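Local coordinates for protein probable adenylyl-sulfate kinase (Synechocystis sp., PDB 5CB8) that transfers a phosphate from ATP to the 3'-hydroxyl of adenosine 5'-phosphosulfate, making the activated sulfate 3'-phosphoadenylyl sulfate, at residues V64-T69 with N82-I86; V26-G32 with V100-S106; L123-A129 with P167-T173. All blocks are in the same frame, centred on the assembly; numbering follows the deposited sequence.

Contact 1 (V64-T69 with N82-I86); sequences VRTNLT and NIRRI. With ADX (adenosine-5'-phosphosulfate), chain G; SO4 (sulfate ion), chain I.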
loop_
_atom_site.group_PDB
_atom_site.type_symbol
_atom_site.label_atom_id
_atom_site.label_comp_id
_atom_site.label_asym_id
_atom_site.label_seq_id
_atom_site.Cartn_x
_atom_site.Cartn_y
_atom_site.Cartn_z
ATOM N N VAL B 64 5.002 -2.408 9.669
ATOM C CA VAL B 64 3.870 -1.760 9.001
ATOM C C VAL B 64 2.764 -1.376 9.978
ATOM O O VAL B 64 2.007 -0.437 9.720
ATOM C CB VAL B 64 3.323 -2.564 7.807
ATOM C CG1 VAL B 64 4.441 -2.789 6.787
ATOM C CG2 VAL B 64 2.732 -3.886 8.264
ATOM N N ARG B 65 2.687 -2.067 11.116
ATOM C CA ARG B 65 1.717 -1.677 12.150
ATOM C C ARG B 65 2.045 -0.325 12.789
ATOM O O ARG B 65 1.262 0.203 13.586
ATOM C CB ARG B 65 1.563 -2.760 13.226
ATOM C CG ARG B 65 0.600 -3.888 12.828
ATOM C CD ARG B 65 0.571 -4.992 13.897
ATOM N NE ARG B 65 -0.456 -6.000 13.621
ATOM C CZ ARG B 65 -1.723 -5.896 14.022
ATOM N NH1 ARG B 65 -2.127 -4.822 14.704
ATOM N NH2 ARG B 65 -2.595 -6.850 13.729
ATOM N N THR B 66 3.190 0.247 12.437
ATOM C CA THR B 66 3.496 1.601 12.886
ATOM C C THR B 66 3.199 2.634 11.797
ATOM O O THR B 66 3.335 3.838 12.030
ATOM C CB THR B 66 4.967 1.758 13.311
ATOM O OG1 THR B 66 5.802 1.681 12.152
ATOM C CG2 THR B 66 5.370 0.672 14.312
ATOM N N ASN B 67 2.826 2.170 10.605
ATOM C CA ASN B 67 2.481 3.087 9.510
ATOM C C ASN B 67 1.223 2.664 8.741
ATOM O O ASN B 67 0.110 3.093 9.077
ATOM C CB ASN B 67 3.679 3.354 8.565
ATOM C CG ASN B 67 4.373 2.072 8.079
ATOM O OD1 ASN B 67 3.733 1.139 7.589
ATOM N ND2 ASN B 67 5.696 2.045 8.191
ATOM N N LEU B 68 1.411 1.836 7.719
ATOM C CA LEU B 68 0.322 1.306 6.893
ATOM C C LEU B 68 -0.873 0.799 7.694
ATOM O O LEU B 68 -2.033 1.041 7.328
ATOM C CB LEU B 68 0.848 0.158 6.022
ATOM C CG LEU B 68 -0.159 -0.481 5.058
ATOM C CD1 LEU B 68 -0.561 0.511 3.986
ATOM C CD2 LEU B 68 0.396 -1.751 4.425
ATOM N N THR B 69 -0.606 0.080 8.781
ATOM C CA THR B 69 -1.706 -0.490 9.557
ATOM C C THR B 69 -1.710 -0.000 10.998
ATOM O O THR B 69 -2.187 -0.682 11.905
ATOM C CB THR B 69 -1.730 -2.028 9.479
ATOM O OG1 THR B 69 -0.444 -2.555 9.830
ATOM C CG2 THR B 69 -2.054 -2.475 8.063
ATOM N N ASN B 82 -5.647 -6.081 8.793
ATOM C CA ASN B 82 -4.197 -5.929 8.690
ATOM C C ASN B 82 -3.630 -6.752 7.538
ATOM O O ASN B 82 -2.941 -6.231 6.653
ATOM C CB ASN B 82 -3.548 -6.321 10.024
ATOM C CG ASN B 82 -2.029 -6.164 10.014
ATOM O OD1 ASN B 82 -1.500 -5.079 9.737
ATOM N ND2 ASN B 82 -1.321 -7.239 10.347
ATOM N N ILE B 83 -3.943 -8.040 7.535
ATOM C CA ILE B 83 -3.418 -8.935 6.515
ATOM C C ILE B 83 -3.944 -8.578 5.124
ATOM O O ILE B 83 -3.188 -8.589 4.147
ATOM C CB ILE B 83 -3.720 -10.398 6.857
ATOM C CG1 ILE B 83 -3.011 -10.772 8.165
ATOM C CG2 ILE B 83 -3.287 -11.316 5.724
ATOM C CD1 ILE B 83 -1.515 -10.435 8.185
ATOM N N ARG B 84 -5.228 -8.253 5.027
ATOM C CA ARG B 84 -5.783 -7.850 3.734
ATOM C C ARG B 84 -5.129 -6.578 3.185
ATOM O O ARG B 84 -4.948 -6.441 1.963
ATOM C CB ARG B 84 -7.310 -7.703 3.823
ATOM C CG ARG B 84 -8.038 -9.047 3.826
ATOM C CD ARG B 84 -9.476 -8.895 4.258
ATOM N NE ARG B 84 -10.242 -10.112 3.995
ATOM C CZ ARG B 84 -11.358 -10.442 4.631
ATOM N NH1 ARG B 84 -11.832 -9.651 5.587
ATOM N NH2 ARG B 84 -11.997 -11.561 4.307
ATOM N N ARG B 85 -4.758 -5.656 4.073
ATOM C CA ARG B 85 -4.140 -4.406 3.625
ATOM C C ARG B 85 -2.703 -4.644 3.166
ATOM O O ARG B 85 -2.260 -4.091 2.156
ATOM C CB ARG B 85 -4.179 -3.341 4.728
ATOM C CG ARG B 85 -3.803 -1.941 4.231
ATOM C CD ARG B 85 -3.999 -0.894 5.331
ATOM N NE ARG B 85 -5.386 -0.846 5.796
ATOM C CZ ARG B 85 -5.763 -0.321 6.959
ATOM N NH1 ARG B 85 -4.864 0.202 7.776
ATOM N NH2 ARG B 85 -7.046 -0.301 7.302
ATOM N N ILE B 86 -1.979 -5.473 3.908
ATOM C CA ILE B 86 -0.645 -5.897 3.491
ATOM C C ILE B 86 -0.729 -6.609 2.135
ATOM O O ILE B 86 0.110 -6.391 1.245
ATOM C CB ILE B 86 -0.002 -6.811 4.552
ATOM C CG1 ILE B 86 0.335 -5.997 5.814
ATOM C CG2 ILE B 86 1.256 -7.495 3.993
ATOM C CD1 ILE B 86 0.640 -6.848 7.057
HETATM S SB ADX G . -1.187 -10.471 12.569
HETATM O O1B ADX G . -2.102 -9.363 12.269
HETATM O O2B ADX G . -0.584 -11.020 11.340
HETATM O O3B ADX G . -1.922 -11.508 13.306
HETATM P PA ADX G . 1.212 -9.172 13.010
HETATM O O1A ADX G . 0.819 -8.006 12.108
HETATM O O2A ADX G . 2.294 -10.051 12.390
HETATM O O3A ADX G . -0.078 -9.982 13.475
HETATM O "O5'" ADX G . 1.780 -8.543 14.370
HETATM C "C5'" ADX G . 2.305 -9.388 15.351
HETATM C "C4'" ADX G . 3.206 -8.748 16.254
HETATM O "O4'" ADX G . 2.422 -7.891 17.160
HETATM C "C3'" ADX G . 3.904 -9.727 17.094
HETATM O "O3'" ADX G . 5.166 -9.901 16.618
HETATM C "C2'" ADX G . 3.963 -9.117 18.442
HETATM O "O2'" ADX G . 5.146 -8.482 18.605
HETATM C "C1'" ADX G . 2.878 -8.092 18.483
HETATM N N9 ADX G . 1.749 -8.403 19.311
HETATM C C8 ADX G . 1.176 -7.585 20.227
HETATM N N7 ADX G . 0.052 -8.158 20.670
HETATM C C5 ADX G . -0.110 -9.344 20.033
HETATM C C6 ADX G . -1.091 -10.332 20.091
HETATM N N6 ADX G . -2.257 -10.176 20.944
HETATM N N1 ADX G . -0.956 -11.426 19.313
HETATM C C2 ADX G . 0.101 -11.557 18.479
HETATM N N3 ADX G . 1.055 -10.618 18.394
HETATM C C4 ADX G . 0.976 -9.500 19.157
HETATM S S SO4 I . -11.330 -5.610 5.834
HETATM O O1 SO4 I . -10.256 -5.420 4.854
HETATM O O2 SO4 I . -11.298 -4.488 6.781
HETATM O O3 SO4 I . -12.621 -5.625 5.140
HETATM O O4 SO4 I . -11.157 -6.891 6.553
#

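Contact 2 (V26-G32 with V100-S106); sequences VTIWLTG and VLVSAIS. With ADX (adenosine-5'-phosphosulfate), chain G.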
loop_
_atom_site.group_PDB
_atom_site.type_symbol
_atom_site.label_atom_id
_atom_site.label_comp_id
_atom_site.label_asym_id
_atom_site.label_seq_id
_atom_site.Cartn_x
_atom_site.Cartn_y
_atom_site.Cartn_z
ATOM N N VAL B 26 6.852 -11.480 -7.311
ATOM C CA VAL B 26 6.378 -12.555 -6.454
ATOM C C VAL B 26 6.284 -12.077 -5.008
ATOM O O VAL B 26 7.131 -11.310 -4.535
ATOM C CB VAL B 26 7.288 -13.829 -6.585
ATOM C CG1 VAL B 26 8.726 -13.516 -6.210
ATOM C CG2 VAL B 26 6.746 -14.980 -5.744
ATOM N N THR B 27 5.229 -12.493 -4.317
ATOM C CA THR B 27 5.121 -12.246 -2.884
ATOM C C THR B 27 5.576 -13.489 -2.129
ATOM O O THR B 27 5.013 -14.573 -2.306
ATOM C CB THR B 27 3.685 -11.898 -2.490
ATOM O OG1 THR B 27 3.355 -10.609 -3.031
ATOM C CG2 THR B 27 3.527 -11.863 -0.968
ATOM N N ILE B 28 6.613 -13.333 -1.313
ATOM C CA ILE B 28 7.107 -14.419 -0.474
ATOM C C ILE B 28 6.549 -14.177 0.925
ATOM O O ILE B 28 6.928 -13.203 1.584
ATOM C CB ILE B 28 8.649 -14.441 -0.459
ATOM C CG1 ILE B 28 9.185 -14.530 -1.897
ATOM C CG2 ILE B 28 9.176 -15.602 0.399
ATOM C CD1 ILE B 28 10.670 -14.266 -2.006
ATOM N N TRP B 29 5.642 -15.051 1.368
ATOM C CA TRP B 29 4.809 -14.776 2.539
ATOM C C TRP B 29 5.167 -15.668 3.726
ATOM O O TRP B 29 4.831 -16.858 3.743
ATOM C CB TRP B 29 3.322 -14.966 2.192
ATOM C CG TRP B 29 2.384 -14.474 3.261
ATOM C CD1 TRP B 29 2.098 -15.087 4.451
ATOM C CD2 TRP B 29 1.614 -13.262 3.240
ATOM N NE1 TRP B 29 1.198 -14.330 5.169
ATOM C CE2 TRP B 29 0.889 -13.207 4.447
ATOM C CE3 TRP B 29 1.475 -12.220 2.311
ATOM C CZ2 TRP B 29 0.037 -12.144 4.758
ATOM C CZ3 TRP B 29 0.622 -11.168 2.618
ATOM C CH2 TRP B 29 -0.089 -11.140 3.830
ATOM N N LEU B 30 5.842 -15.089 4.719
ATOM C CA LEU B 30 6.256 -15.849 5.895
ATOM C C LEU B 30 5.197 -15.752 6.998
ATOM O O LEU B 30 4.882 -14.661 7.487
ATOM C CB LEU B 30 7.617 -15.361 6.410
ATOM C CG LEU B 30 8.842 -15.960 5.701
ATOM C CD1 LEU B 30 8.872 -15.590 4.233
ATOM C CD2 LEU B 30 10.146 -15.528 6.361
ATOM N N THR B 31 4.645 -16.905 7.372
ATOM C CA THR B 31 3.642 -16.985 8.418
ATOM C C THR B 31 4.171 -17.876 9.546
ATOM O O THR B 31 4.957 -18.784 9.299
ATOM C CB THR B 31 2.314 -17.556 7.850
ATOM O OG1 THR B 31 1.343 -17.676 8.892
ATOM C CG2 THR B 31 2.535 -18.921 7.207
ATOM N N GLY B 32 3.753 -17.616 10.782
ATOM C CA GLY B 32 4.211 -18.435 11.895
ATOM C C GLY B 32 4.044 -17.718 13.220
ATOM O O GLY B 32 3.721 -16.529 13.240
ATOM N N VAL B 100 8.283 -9.178 -3.211
ATOM C CA VAL B 100 7.788 -8.657 -1.940
ATOM C C VAL B 100 7.991 -9.686 -0.838
ATOM O O VAL B 100 7.531 -10.826 -0.957
ATOM C CB VAL B 100 6.287 -8.315 -2.034
ATOM C CG1 VAL B 100 5.801 -7.663 -0.728
ATOM C CG2 VAL B 100 6.039 -7.390 -3.215
ATOM N N LEU B 101 8.693 -9.294 0.223
ATOM C CA LEU B 101 8.882 -10.179 1.377
ATOM C C LEU B 101 7.926 -9.755 2.476
ATOM O O LEU B 101 8.067 -8.666 3.028
ATOM C CB LEU B 101 10.317 -10.082 1.913
ATOM C CG LEU B 101 11.440 -10.905 1.279
ATOM C CD1 LEU B 101 11.341 -10.947 -0.218
ATOM C CD2 LEU B 101 12.807 -10.379 1.698
ATOM N N VAL B 102 6.959 -10.607 2.800
ATOM C CA VAL B 102 6.024 -10.304 3.888
ATOM C C VAL B 102 6.353 -11.159 5.097
ATOM O O VAL B 102 6.599 -12.363 4.969
ATOM C CB VAL B 102 4.571 -10.565 3.471
ATOM C CG1 VAL B 102 3.616 -10.356 4.668
ATOM C CG2 VAL B 102 4.181 -9.645 2.313
ATOM N N SER B 103 6.384 -10.534 6.270
ATOM C CA SER B 103 6.563 -11.266 7.514
ATOM C C SER B 103 5.432 -10.853 8.444
ATOM O O SER B 103 5.408 -9.723 8.934
ATOM C CB SER B 103 7.904 -10.924 8.159
ATOM O OG SER B 103 8.068 -11.621 9.385
ATOM N N ALA B 104 4.492 -11.763 8.681
ATOM C CA ALA B 104 3.332 -11.452 9.508
ATOM C C ALA B 104 2.803 -12.736 10.109
ATOM O O ALA B 104 2.805 -13.770 9.448
ATOM C CB ALA B 104 2.244 -10.769 8.672
ATOM N N ILE B 105 2.353 -12.677 11.360
ATOM C CA ILE B 105 1.823 -13.876 11.993
ATOM C C ILE B 105 0.763 -14.488 11.090
ATOM O O ILE B 105 0.814 -15.688 10.830
ATOM C CB ILE B 105 1.244 -13.608 13.391
ATOM C CG1 ILE B 105 2.369 -13.336 14.392
ATOM C CG2 ILE B 105 0.432 -14.811 13.874
ATOM C CD1 ILE B 105 1.840 -12.998 15.790
ATOM N N SER B 106 -0.137 -13.648 10.564
ATOM C CA SER B 106 -1.204 -14.092 9.654
ATOM C C SER B 106 -1.790 -15.448 10.043
ATOM O O SER B 106 -1.658 -16.432 9.303
ATOM C CB SER B 106 -0.715 -14.119 8.200
ATOM O OG SER B 106 0.555 -14.743 8.070
HETATM S SB ADX G . -1.187 -10.471 12.569
HETATM O O1B ADX G . -2.102 -9.363 12.269
HETATM O O2B ADX G . -0.584 -11.020 11.340
HETATM O O3B ADX G . -1.922 -11.508 13.306
HETATM P PA ADX G . 1.212 -9.172 13.010
HETATM O O1A ADX G . 0.819 -8.006 12.108
HETATM O O2A ADX G . 2.294 -10.051 12.390
HETATM O O3A ADX G . -0.078 -9.982 13.475
HETATM O "O5'" ADX G . 1.780 -8.543 14.370
HETATM C "C5'" ADX G . 2.305 -9.388 15.351
HETATM C "C4'" ADX G . 3.206 -8.748 16.254
HETATM O "O4'" ADX G . 2.422 -7.891 17.160
HETATM C "C3'" ADX G . 3.904 -9.727 17.094
HETATM O "O3'" ADX G . 5.166 -9.901 16.618
HETATM C "C2'" ADX G . 3.963 -9.117 18.442
HETATM O "O2'" ADX G . 5.146 -8.482 18.605
HETATM C "C1'" ADX G . 2.878 -8.092 18.483
HETATM N N9 ADX G . 1.749 -8.403 19.311
HETATM C C8 ADX G . 1.176 -7.585 20.227
HETATM N N7 ADX G . 0.052 -8.158 20.670
HETATM C C5 ADX G . -0.110 -9.344 20.033
HETATM C C6 ADX G . -1.091 -10.332 20.091
HETATM N N6 ADX G . -2.257 -10.176 20.944
HETATM N N1 ADX G . -0.956 -11.426 19.313
HETATM C C2 ADX G . 0.101 -11.557 18.479
HETATM N N3 ADX G . 1.055 -10.618 18.394
HETATM C C4 ADX G . 0.976 -9.500 19.157
#

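Contact 3 (L123-A129 with P167-T173); sequences LEVFVNA and PDVECRT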
loop_
_atom_site.group_PDB
_atom_site.type_symbol
_atom_site.label_atom_id
_atom_site.label_comp_id
_atom_site.label_asym_id
_atom_site.label_seq_id
_atom_site.Cartn_x
_atom_site.Cartn_y
_atom_site.Cartn_z
ATOM N N LEU B 123 4.230 -17.242 -2.703
ATOM C CA LEU B 123 4.852 -18.406 -2.083
ATOM C C LEU B 123 4.591 -18.355 -0.589
ATOM O O LEU B 123 5.038 -17.422 0.088
ATOM C CB LEU B 123 6.366 -18.391 -2.311
ATOM C CG LEU B 123 6.897 -18.735 -3.694
ATOM C CD1 LEU B 123 8.413 -18.934 -3.645
ATOM C CD2 LEU B 123 6.191 -19.987 -4.182
ATOM N N GLU B 124 3.880 -19.352 -0.070
ATOM C CA GLU B 124 3.595 -19.414 1.362
ATOM C C GLU B 124 4.737 -20.139 2.072
ATOM O O GLU B 124 5.013 -21.308 1.794
ATOM C CB GLU B 124 2.273 -20.150 1.622
ATOM C CG GLU B 124 1.853 -20.200 3.098
ATOM C CD GLU B 124 0.564 -20.985 3.309
ATOM O OE1 GLU B 124 0.394 -22.054 2.682
ATOM O OE2 GLU B 124 -0.286 -20.541 4.108
ATOM N N VAL B 125 5.396 -19.446 2.990
ATOM C CA VAL B 125 6.499 -20.035 3.728
ATOM C C VAL B 125 6.055 -20.211 5.181
ATOM O O VAL B 125 5.785 -19.229 5.871
ATOM C CB VAL B 125 7.750 -19.134 3.651
ATOM C CG1 VAL B 125 8.917 -19.765 4.407
ATOM C CG2 VAL B 125 8.141 -18.887 2.186
ATOM N N PHE B 126 5.947 -21.461 5.630
ATOM C CA PHE B 126 5.571 -21.757 7.015
ATOM C C PHE B 126 6.833 -21.738 7.880
ATOM O O PHE B 126 7.643 -22.662 7.828
ATOM C CB PHE B 126 4.906 -23.141 7.085
ATOM C CG PHE B 126 4.414 -23.535 8.460
ATOM C CD1 PHE B 126 4.298 -22.599 9.483
ATOM C CD2 PHE B 126 4.065 -24.854 8.721
ATOM C CE1 PHE B 126 3.848 -22.970 10.742
ATOM C CE2 PHE B 126 3.607 -25.234 9.975
ATOM C CZ PHE B 126 3.501 -24.284 10.990
ATOM N N VAL B 127 7.009 -20.668 8.647
ATOM C CA VAL B 127 8.086 -20.605 9.620
ATOM C C VAL B 127 7.576 -21.291 10.874
ATOM O O VAL B 127 6.821 -20.699 11.665
ATOM C CB VAL B 127 8.494 -19.155 9.900
ATOM C CG1 VAL B 127 9.701 -19.125 10.832
ATOM C CG2 VAL B 127 8.834 -18.455 8.584
ATOM N N ASN B 128 7.985 -22.551 11.039
ATOM C CA ASN B 128 7.388 -23.452 12.013
ATOM C C ASN B 128 8.322 -23.723 13.186
ATOM O O ASN B 128 9.258 -24.518 13.067
ATOM C CB ASN B 128 7.037 -24.769 11.300
ATOM C CG ASN B 128 6.371 -25.795 12.208
ATOM O OD1 ASN B 128 6.025 -25.516 13.362
ATOM N ND2 ASN B 128 6.160 -26.995 11.668
ATOM N N ALA B 129 8.070 -23.061 14.313
ATOM C CA ALA B 129 8.763 -23.364 15.566
ATOM C C ALA B 129 7.736 -23.824 16.593
ATOM O O ALA B 129 6.616 -23.322 16.606
ATOM C CB ALA B 129 9.504 -22.132 16.072
ATOM N N PRO B 167 2.128 -25.520 2.597
ATOM C CA PRO B 167 2.955 -24.360 2.257
ATOM C C PRO B 167 3.911 -24.726 1.141
ATOM O O PRO B 167 4.172 -25.914 0.922
ATOM C CB PRO B 167 3.747 -24.117 3.545
ATOM C CG PRO B 167 3.898 -25.493 4.133
ATOM C CD PRO B 167 2.598 -26.196 3.823
ATOM N N ASP B 168 4.430 -23.728 0.440
ATOM C CA ASP B 168 5.377 -23.997 -0.635
ATOM C C ASP B 168 6.763 -24.316 -0.088
ATOM O O ASP B 168 7.527 -25.068 -0.692
ATOM C CB ASP B 168 5.431 -22.795 -1.571
ATOM C CG ASP B 168 4.087 -22.508 -2.200
ATOM O OD1 ASP B 168 3.689 -23.270 -3.099
ATOM O OD2 ASP B 168 3.424 -21.543 -1.775
ATOM N N VAL B 169 7.083 -23.726 1.060
ATOM C CA VAL B 169 8.334 -24.002 1.764
ATOM C C VAL B 169 8.012 -24.044 3.248
ATOM O O VAL B 169 7.189 -23.256 3.729
ATOM C CB VAL B 169 9.395 -22.895 1.498
ATOM C CG1 VAL B 169 10.686 -23.161 2.283
ATOM C CG2 VAL B 169 9.705 -22.788 0.008
ATOM N N GLU B 170 8.634 -24.967 3.979
ATOM C CA GLU B 170 8.496 -24.978 5.434
ATOM C C GLU B 170 9.877 -24.891 6.066
ATOM O O GLU B 170 10.796 -25.594 5.649
ATOM C CB GLU B 170 7.772 -26.239 5.918
ATOM C CG GLU B 170 7.563 -26.299 7.443
ATOM C CD GLU B 170 6.580 -27.391 7.842
ATOM O OE1 GLU B 170 6.576 -27.796 9.023
ATOM O OE2 GLU B 170 5.802 -27.837 6.970
ATOM N N CYS B 171 10.015 -24.023 7.064
ATOM C CA CYS B 171 11.282 -23.847 7.764
ATOM C C CYS B 171 11.067 -24.199 9.228
ATOM O O CYS B 171 10.382 -23.468 9.955
ATOM C CB CYS B 171 11.757 -22.397 7.635
ATOM S SG CYS B 171 11.961 -21.832 5.918
ATOM N N ARG B 172 11.608 -25.337 9.654
ATOM C CA ARG B 172 11.479 -25.743 11.046
ATOM C C ARG B 172 12.664 -25.172 11.806
ATOM O O ARG B 172 13.706 -25.819 11.937
ATOM C CB ARG B 172 11.379 -27.272 11.159
ATOM C CG ARG B 172 10.112 -27.770 10.463
ATOM C CD ARG B 172 9.847 -29.268 10.580
ATOM N NE ARG B 172 8.524 -29.546 10.013
ATOM C CZ ARG B 172 7.940 -30.738 9.966
ATOM N NH1 ARG B 172 8.556 -31.805 10.452
ATOM N NH2 ARG B 172 6.733 -30.857 9.427
ATOM N N THR B 173 12.496 -23.944 12.299
ATOM C CA THR B 173 13.635 -23.140 12.742
ATOM C C THR B 173 14.336 -23.667 13.983
ATOM O O THR B 173 15.462 -23.260 14.262
ATOM C CB THR B 173 13.244 -21.666 12.947
ATOM O OG1 THR B 173 12.108 -21.604 13.812
ATOM C CG2 THR B 173 12.878 -21.038 11.617
#

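Contact 1 (V64-T69 with N82-I86)
V64 meets helix 76-94 through one methyl: its CG2 lies 3.8 Å from CD1 of I86, an apolar contact. R65 follows with an extended chain that crosses N82 at about a right angle, bringing the N82 amide over one face of the guanidinium. Both side chains converge on adenosine-5'-phosphosulfate. R65 NE donates to the phosphate oxygen O1A of the ligand at 2.8 Å, and R65 NH2 to its sulfate oxygen O1B at 2.9 Å, so the guanidinium spans the phosphosulfate bridge. N82 ND2 reaches the same two oxygens, the bond to O1A being weak. This is one wall of the substrate pocket of this APS kinase, where the loop after helix 61-64 folds back on helix 76-94; a type I turn, V64 to N67, reverses the chain. The side chains of L68 and R85 run antiparallel alongside each other, L68 CG 3.9 Å from R85 CD. The L68 carbonyl takes a bond from R85 NH1 (3.0 Å, 154°) on a lone pair, within the guanidinium plane; R85 also packs on L68 of the second subunit. With OG1 set between its backbone N and carbonyl carbon (chi1 53°), T69 donates to N82 OD1 at 2.7 Å. That bond engages the oxygen end of the amide and helps fix its rotation, leaving ND2 turned to the ligand.

Contact 2 (V26-G32 with V100-S106)
Between V26-G32 and V100-S106, five backbone hydrogen bonds join parallel strands, from V100 N to V26 O (2.8 Å) through to A104 N to L30 O (3.2 Å). Apolar contacts occupy both faces. The indole of W29, its CG anti to the backbone N (chi1 -170°), lies across V102, whose CG1 makes a CH-pi contact 3.6 Å from the centroid of the six-membered ring and 7° off its normal. On the opposite face, with L30 and S103, I28 CD1 touches L101 CD1. The pairing joins the central strand 26-31 of the parallel sheet in this P-loop kinase fold to its neighbour 99-103, and both strands lead into functional loops: G32 opens the probable ATP-binding P-loop, while I105 N and S106 N donate to phosphate and sulfate oxygens of adenosine-5'-phosphosulfate. Polar side chains gather at the C-terminal end. W29 NE1 donates to S106 OG at 3.0 Å, in the ring plane; this serine, by similarity the phosphoserine intermediate, also bonds through OG to A104 O. A phenylalanine in place of W29 would probably leave S106 OG without its N-H donor and take away part of the ring surface that covers V102 CG1. T31 OG1 donates to I105 O (2.8 Å), tilted 31° from the carbonyl plane.

Contact 3 (L123-A129 with P167-T173)
F126 and E170, paired on the neighbouring parallel strands 122-127 and 169-171, send their side chains out on the same face of the sheet. Strand 169-171 is the outermost on its side of the five-stranded sheet within the chain, and here the central sheet of the P-loop kinase fold reaches one border. The backbone ladder runs from V169 N to E124 O through F126 N to V169 O and C171 N to F126 O (2.8 Å, 173°), then to N128 N on C171 O. At the start of the ladder, E124 O takes both D168 N and V169 N, and the D168 side chain accepts in turn: OD2 takes E124 N at 2.8 Å on its anti lone pair. The D168 carboxylate thereby continues the pairing beyond the strand's own amides.

F126 CD2 is 3.7 Å from E170 CD, with ring and carboxylate planes 45° apart. E170 runs extended, CG opposite its backbone N (chi1 -179°), which carries OE1 to N128 ND2, a 2.8 Å bond within the amide plane. CB of F126 rests on the ring of P167, and CB of N128 sits over the centre of the F126 ring. V125, V127, V169 and C171 occupy the other face, where V125 CG1 meets C171 SG at 4.0 Å and V127 CG1 meets CG2 of T173.

Farther out, helices 38-50 and 178-191 cover that second face, I41 touching V127, C171 and T173. The polar end of E124 is drawn away to a salt bridge with R112, and T173 OG1 bonds to A36 O in the probable ATP-binding loop. R172 steadies E170 by a salt bridge, side-on from above the carboxylate plane, its NE 2.8 Å and its NH2 3.1 Å from E170 OE1.

Contacts 2 and 3 belong to one sheet and adjoin through strands 26-31 and 122-127, where W29 N and O probably pair with L123 O and V125 N. Contact 2 is wholly buried near the chain's centre; contact 3, at the border, is partly exposed and adds charged side chains to its ladder. Contact 1 is also buried but is built of loop and helix, held by side-chain bonds instead of strand pairing, and the second subunit also packs on it. It packs on contact 2 through I83 and I86, against W29, V102, A104 and S106, and both grip adenosine-5'-phosphosulfate. Contact 3 lies about 22 Å from contact 1, centre to centre, across the chain's centre.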